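Local atomic coordinates of adenylosuccinate lyase (Francisella tularensis subsp. tularensis SCHU S4, PDB entry 4EEI), a protein that probably cleaves adenylosuccinate to AMP and fumarate, and SAICAR to AICAR and fumarate, in two steps of de novo purine biosynthesis. Residues S94-D99 with T177-G182; G142-P147 with R346-Y351. All coordinates share one frame; numbering follows the deposited sequence.

Interaction 1 of 2, residues S94-D99 with T177-G182; sequences SSDIID and TVQFSG. With AMP (adenosine monophosphate), chain O; EDO (1,2-ethanediol), chain P.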
# COMPACT_ATOMS: atom_id res chain seq x y z
N SER B 94 27.89 16.18 -1.93
CA SER B 94 26.92 16.35 -3.02
C SER B 94 25.48 16.51 -2.51
O SER B 94 24.74 17.36 -3.00
CB SER B 94 26.98 15.19 -4.03
OG SER B 94 28.26 15.10 -4.63
N SER B 95 25.09 15.73 -1.51
CA SER B 95 23.70 15.78 -1.07
C SER B 95 23.35 17.00 -0.22
O SER B 95 22.17 17.27 -0.01
CB SER B 95 23.29 14.47 -0.39
OG SER B 95 23.03 13.47 -1.36
N ASP B 96 24.34 17.73 0.28
CA ASP B 96 24.04 19.03 0.89
C ASP B 96 23.41 19.89 -0.19
O ASP B 96 22.47 20.64 0.05
CB ASP B 96 25.32 19.73 1.37
CG ASP B 96 25.89 19.15 2.66
OD1 ASP B 96 25.11 18.62 3.49
OD2 ASP B 96 27.12 19.24 2.85
N ILE B 97 23.94 19.77 -1.41
CA ILE B 97 23.43 20.56 -2.52
C ILE B 97 22.12 19.99 -3.05
O ILE B 97 21.14 20.72 -3.23
CB ILE B 97 24.46 20.66 -3.66
CG1 ILE B 97 25.81 21.16 -3.14
CG2 ILE B 97 23.93 21.54 -4.79
CD1 ILE B 97 25.75 22.52 -2.44
N ILE B 98 22.11 18.69 -3.32
CA ILE B 98 20.93 18.05 -3.91
C ILE B 98 19.69 18.22 -3.04
O ILE B 98 18.63 18.62 -3.52
CB ILE B 98 21.14 16.54 -4.11
CG1 ILE B 98 22.28 16.28 -5.09
CG2 ILE B 98 19.86 15.88 -4.61
CD1 ILE B 98 22.76 14.83 -5.09
N ASP B 99 19.82 17.89 -1.76
CA ASP B 99 18.67 17.88 -0.86
C ASP B 99 18.20 19.29 -0.54
O ASP B 99 17.00 19.52 -0.41
CB ASP B 99 18.98 17.10 0.42
CG ASP B 99 19.00 15.58 0.20
OD1 ASP B 99 18.70 15.12 -0.93
OD2 ASP B 99 19.30 14.86 1.17
N THR B 177 13.55 21.97 5.14
CA THR B 177 14.80 22.42 5.72
C THR B 177 15.90 22.38 4.66
O THR B 177 15.69 21.86 3.56
CB THR B 177 15.27 21.46 6.85
OG1 THR B 177 15.32 20.12 6.33
CG2 THR B 177 14.32 21.51 8.06
N VAL B 178 17.07 22.91 5.01
CA VAL B 178 18.25 22.72 4.19
C VAL B 178 19.39 22.20 5.06
O VAL B 178 19.29 22.19 6.29
CB VAL B 178 18.66 24.03 3.49
CG1 VAL B 178 17.56 24.48 2.52
CG2 VAL B 178 18.93 25.11 4.53
N GLN B 179 20.47 21.74 4.43
CA GLN B 179 21.63 21.27 5.18
C GLN B 179 22.92 21.69 4.50
O GLN B 179 23.01 21.68 3.27
CB GLN B 179 21.60 19.74 5.34
CG GLN B 179 21.59 18.99 3.99
CD GLN B 179 22.27 17.63 4.06
OE1 GLN B 179 22.91 17.29 5.06
NE2 GLN B 179 22.14 16.84 3.00
N PHE B 180 23.91 22.06 5.30
CA PHE B 180 25.26 22.21 4.79
C PHE B 180 26.19 21.63 5.85
O PHE B 180 26.91 22.37 6.54
CB PHE B 180 25.59 23.68 4.51
CG PHE B 180 24.68 24.33 3.49
CD1 PHE B 180 25.01 24.28 2.14
CD2 PHE B 180 23.52 24.98 3.88
CE1 PHE B 180 24.18 24.87 1.19
CE2 PHE B 180 22.68 25.59 2.93
CZ PHE B 180 23.02 25.53 1.58
N SER B 181 26.15 20.31 6.00
CA SER B 181 26.81 19.65 7.12
C SER B 181 27.98 18.75 6.70
O SER B 181 28.66 18.18 7.54
CB SER B 181 25.78 18.84 7.93
OG SER B 181 25.05 17.96 7.10
N GLY B 182 28.20 18.62 5.40
CA GLY B 182 29.33 17.82 4.94
C GLY B 182 29.01 16.33 4.87
O GLY B 182 27.87 15.92 5.07
P AMP O . 20.30 7.52 -9.59
O1P AMP O . 19.94 7.25 -11.03
O2P AMP O . 20.37 6.29 -8.73
O3P AMP O . 19.55 8.67 -8.97
O5' AMP O . 21.82 8.04 -9.66
C5' AMP O . 22.44 8.62 -8.52
C4' AMP O . 23.64 9.45 -8.96
O4' AMP O . 24.28 10.04 -7.82
C3' AMP O . 24.68 8.59 -9.66
O3' AMP O . 25.09 9.25 -10.86
C2' AMP O . 25.85 8.52 -8.70
O2' AMP O . 27.09 8.54 -9.40
C1' AMP O . 25.68 9.76 -7.84
N9 AMP O . 26.20 9.54 -6.47
C8 AMP O . 26.99 8.52 -6.08
N7 AMP O . 27.29 8.61 -4.77
C5 AMP O . 26.70 9.72 -4.29
C6 AMP O . 26.61 10.41 -2.99
N6 AMP O . 27.24 9.91 -1.90
N1 AMP O . 25.87 11.54 -2.92
C2 AMP O . 25.24 12.04 -4.00
N3 AMP O . 25.28 11.47 -5.22
C4 AMP O . 25.98 10.32 -5.42
C1 EDO P . 13.02 17.76 1.39
O1 EDO P . 12.96 17.09 2.66
C2 EDO P . 14.41 17.62 0.77
O2 EDO P . 15.38 18.19 1.66

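Interaction 2 of 2, residues G142-P147 with R346-Y351; sequences GMFAEP and RSTSAY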
# COMPACT_ATOMS: atom_id res chain seq x y z
N GLY B 142 -26.94 3.67 0.92
CA GLY B 142 -27.59 3.96 -0.35
C GLY B 142 -29.11 4.00 -0.29
O GLY B 142 -29.78 4.23 -1.31
N MET B 143 -29.66 3.77 0.90
CA MET B 143 -31.10 3.72 1.10
C MET B 143 -31.61 5.04 1.67
O MET B 143 -30.93 5.68 2.47
CB MET B 143 -31.49 2.56 2.03
CG MET B 143 -30.80 1.25 1.70
SD MET B 143 -31.06 0.73 -0.01
CE MET B 143 -32.84 0.52 -0.03
N PHE B 144 -32.81 5.44 1.26
CA PHE B 144 -33.37 6.71 1.71
C PHE B 144 -33.48 6.70 3.22
O PHE B 144 -33.92 5.71 3.81
CB PHE B 144 -34.76 6.92 1.11
CG PHE B 144 -34.77 7.17 -0.37
CD1 PHE B 144 -33.66 7.68 -1.01
CD2 PHE B 144 -35.90 6.88 -1.12
CE1 PHE B 144 -33.67 7.91 -2.37
CE2 PHE B 144 -35.91 7.11 -2.48
CZ PHE B 144 -34.80 7.62 -3.11
N ALA B 145 -33.09 7.80 3.85
CA ALA B 145 -33.18 7.92 5.30
C ALA B 145 -34.08 9.09 5.68
O ALA B 145 -35.28 8.92 5.90
CB ALA B 145 -31.80 8.10 5.90
N GLU B 146 -33.49 10.28 5.74
CA GLU B 146 -34.23 11.49 6.06
C GLU B 146 -33.77 12.63 5.15
O GLU B 146 -32.64 12.64 4.67
CB GLU B 146 -34.01 11.88 7.52
CG GLU B 146 -34.64 10.94 8.53
CD GLU B 146 -34.47 11.41 9.96
OE1 GLU B 146 -33.76 12.41 10.18
OE2 GLU B 146 -35.05 10.78 10.87
N PRO B 147 -34.66 13.59 4.93
CA PRO B 147 -34.30 14.79 4.16
C PRO B 147 -33.18 15.57 4.85
O PRO B 147 -33.01 15.46 6.06
CB PRO B 147 -35.59 15.61 4.16
CG PRO B 147 -36.68 14.61 4.40
CD PRO B 147 -36.08 13.60 5.32
N ARG B 346 -40.40 14.78 -2.13
CA ARG B 346 -41.86 14.74 -2.15
C ARG B 346 -42.39 13.32 -2.36
O ARG B 346 -43.44 12.96 -1.83
CB ARG B 346 -42.39 15.63 -3.28
CG ARG B 346 -42.21 17.11 -3.06
CD ARG B 346 -42.88 17.87 -4.19
NE ARG B 346 -43.03 19.29 -3.89
CZ ARG B 346 -42.19 20.23 -4.28
NH1 ARG B 346 -42.41 21.50 -3.97
NH2 ARG B 346 -41.12 19.91 -5.01
N SER B 347 -41.66 12.53 -3.14
CA SER B 347 -42.11 11.19 -3.49
C SER B 347 -41.95 10.19 -2.34
O SER B 347 -42.44 9.06 -2.42
CB SER B 347 -41.37 10.68 -4.73
OG SER B 347 -40.03 10.35 -4.42
N THR B 348 -41.28 10.59 -1.27
CA THR B 348 -41.04 9.68 -0.14
C THR B 348 -41.62 10.22 1.17
O THR B 348 -41.37 11.37 1.54
CB THR B 348 -39.54 9.38 0.04
OG1 THR B 348 -38.90 10.48 0.69
CG2 THR B 348 -38.88 9.15 -1.31
N SER B 349 -42.39 9.39 1.86
CA SER B 349 -42.95 9.76 3.16
C SER B 349 -42.57 8.86 4.34
O SER B 349 -43.06 9.06 5.45
CB SER B 349 -44.48 9.86 3.06
OG SER B 349 -45.02 8.74 2.38
N ALA B 350 -41.71 7.87 4.11
CA ALA B 350 -41.43 6.86 5.13
C ALA B 350 -40.80 7.41 6.41
O ALA B 350 -41.15 6.99 7.52
CB ALA B 350 -40.56 5.75 4.54
N TYR B 351 -39.87 8.34 6.25
CA TYR B 351 -39.16 8.97 7.37
C TYR B 351 -40.10 9.64 8.38
O TYR B 351 -39.73 9.85 9.54
CB TYR B 351 -38.15 9.99 6.84
CG TYR B 351 -38.72 10.99 5.86
CD1 TYR B 351 -38.63 10.78 4.49
CD2 TYR B 351 -39.34 12.15 6.30
CE1 TYR B 351 -39.14 11.69 3.59
CE2 TYR B 351 -39.85 13.07 5.41
CZ TYR B 351 -39.75 12.84 4.06
OH TYR B 351 -40.27 13.75 3.16
O HOH W 1 -37.77 11.43 10.73

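Interaction 1 of 2, residues S94-D99 with T177-G182
Asp-96 turns its carboxylate onto the backbone of Ser-181 and Gly-182, two successive N-H groups of the loop. The two bonds differ in direction. Gly-182 N meets the syn lone pair of Asp-96 OD2 at 2.8 Å. Ser-181 N comes to Asp-96 OD1 from above the carboxylate plane, 51° out of it, at 3.2 Å, and this bond is fairly straight. OD2 also accepts the N-H of Thr-93, so the carboxylate ties the start of the helix to the loop. The side chain of Gln-179 crosses that of Asp-96 at about a right angle, with amide and carboxylate planes 86° apart. Gln-179 OE1 lies 3.0 Å from Asp-96 OD1, a close approach of two acceptors.

Segment 94-99 opens the long helix 94-131. Segment 177-182 is part of the loop between helices 151-173 and 192-202. Side chains of the same helix start line the AMP pocket: Ser-94 CB lies 3.6 Å from AMP C2. Ser-94 OG is hydrogen-bonded to the bound succinate, and Ser-95 OG to Arg-301.

Gln-179 CG stands between its backbone N and carbonyl carbon (chi1 59°). Beyond CG the chain is extended and lays the amide against the helix start. There Gln-179 NE2 makes a weak hydrogen bond to Ser-95 O at 3.0 Å; it is also hydrogen-bonded to Gln-212 O. Asp-99 OD2 makes a looser approach, 3.9 Å from Gln-179 NE2. Its partners are Arg-216, in a salt bridge, and Ile-214 N.

Interaction 2 of 2, residues G142-P147 with R346-Y351
Pro-147 lies over one face of the Tyr-351 ring. Its CD sits 3.6 Å from the centroid of the Tyr-351 ring and only 7° off the normal, which makes a CH-pi contact. CG of Pro-147 reaches the phenol end, 3.6 Å from Tyr-351 CZ. Tyr-418 of helix 411-418 also meets this ring, with the two planes at about 85°.

A second apolar contact joins Phe-144 and Thr-348, whose side chains cross at about a right angle. The methyl CG2 of Thr-348 lies 3.8 Å from Phe-144 CD2 and equally close to CE2.

Strand 143-149 forms an antiparallel hairpin with strand 135-140. The partner segment, 346-351, runs from the end of helix 338-346 toward helix 352-363. The contact thus joins the hairpin to the C-terminal helical part of the chain. The strand also takes part in the tetramer interface. Nearer the start of segment 142-147, Phe-144 N is hydrogen-bonded to Ser-246 OG of the third subunit. Glu-146 OE1 accepts a hydrogen bond from Asn-186 of the fourth subunit.

The backbone of the strand touches the tyrosine directly, since Ala-145 O packs against Tyr-351 CB at 3.2 Å. The polar link between the segments is a water. It gives one hydrogen bond to Glu-146 OE2 and one to Tyr-351 O, each 2.8 Å long.

How the interactions relate
From the N terminus, the chain enters interaction 1 at 94-99, the start of helix 94-131. It passes through that helix and reaches 142-147, the first half of interaction 2, in the strand hairpin. Helix 151-173 follows, and 177-182 then closes interaction 1 over 77 intervening residues. The chain continues through helices 217-244, 272-293 and 304-333 before 346-351 closes interaction 2, a loop of 198 residues. The segments alternate, so the two loops cross and neither nests in the other. The centres of interactions 1 and 2 are about 61 Å apart. Interaction 1 ties the start of helix 94-131 to the loop before helix 192-202; interaction 2 joins the hairpin to the C-terminal helices.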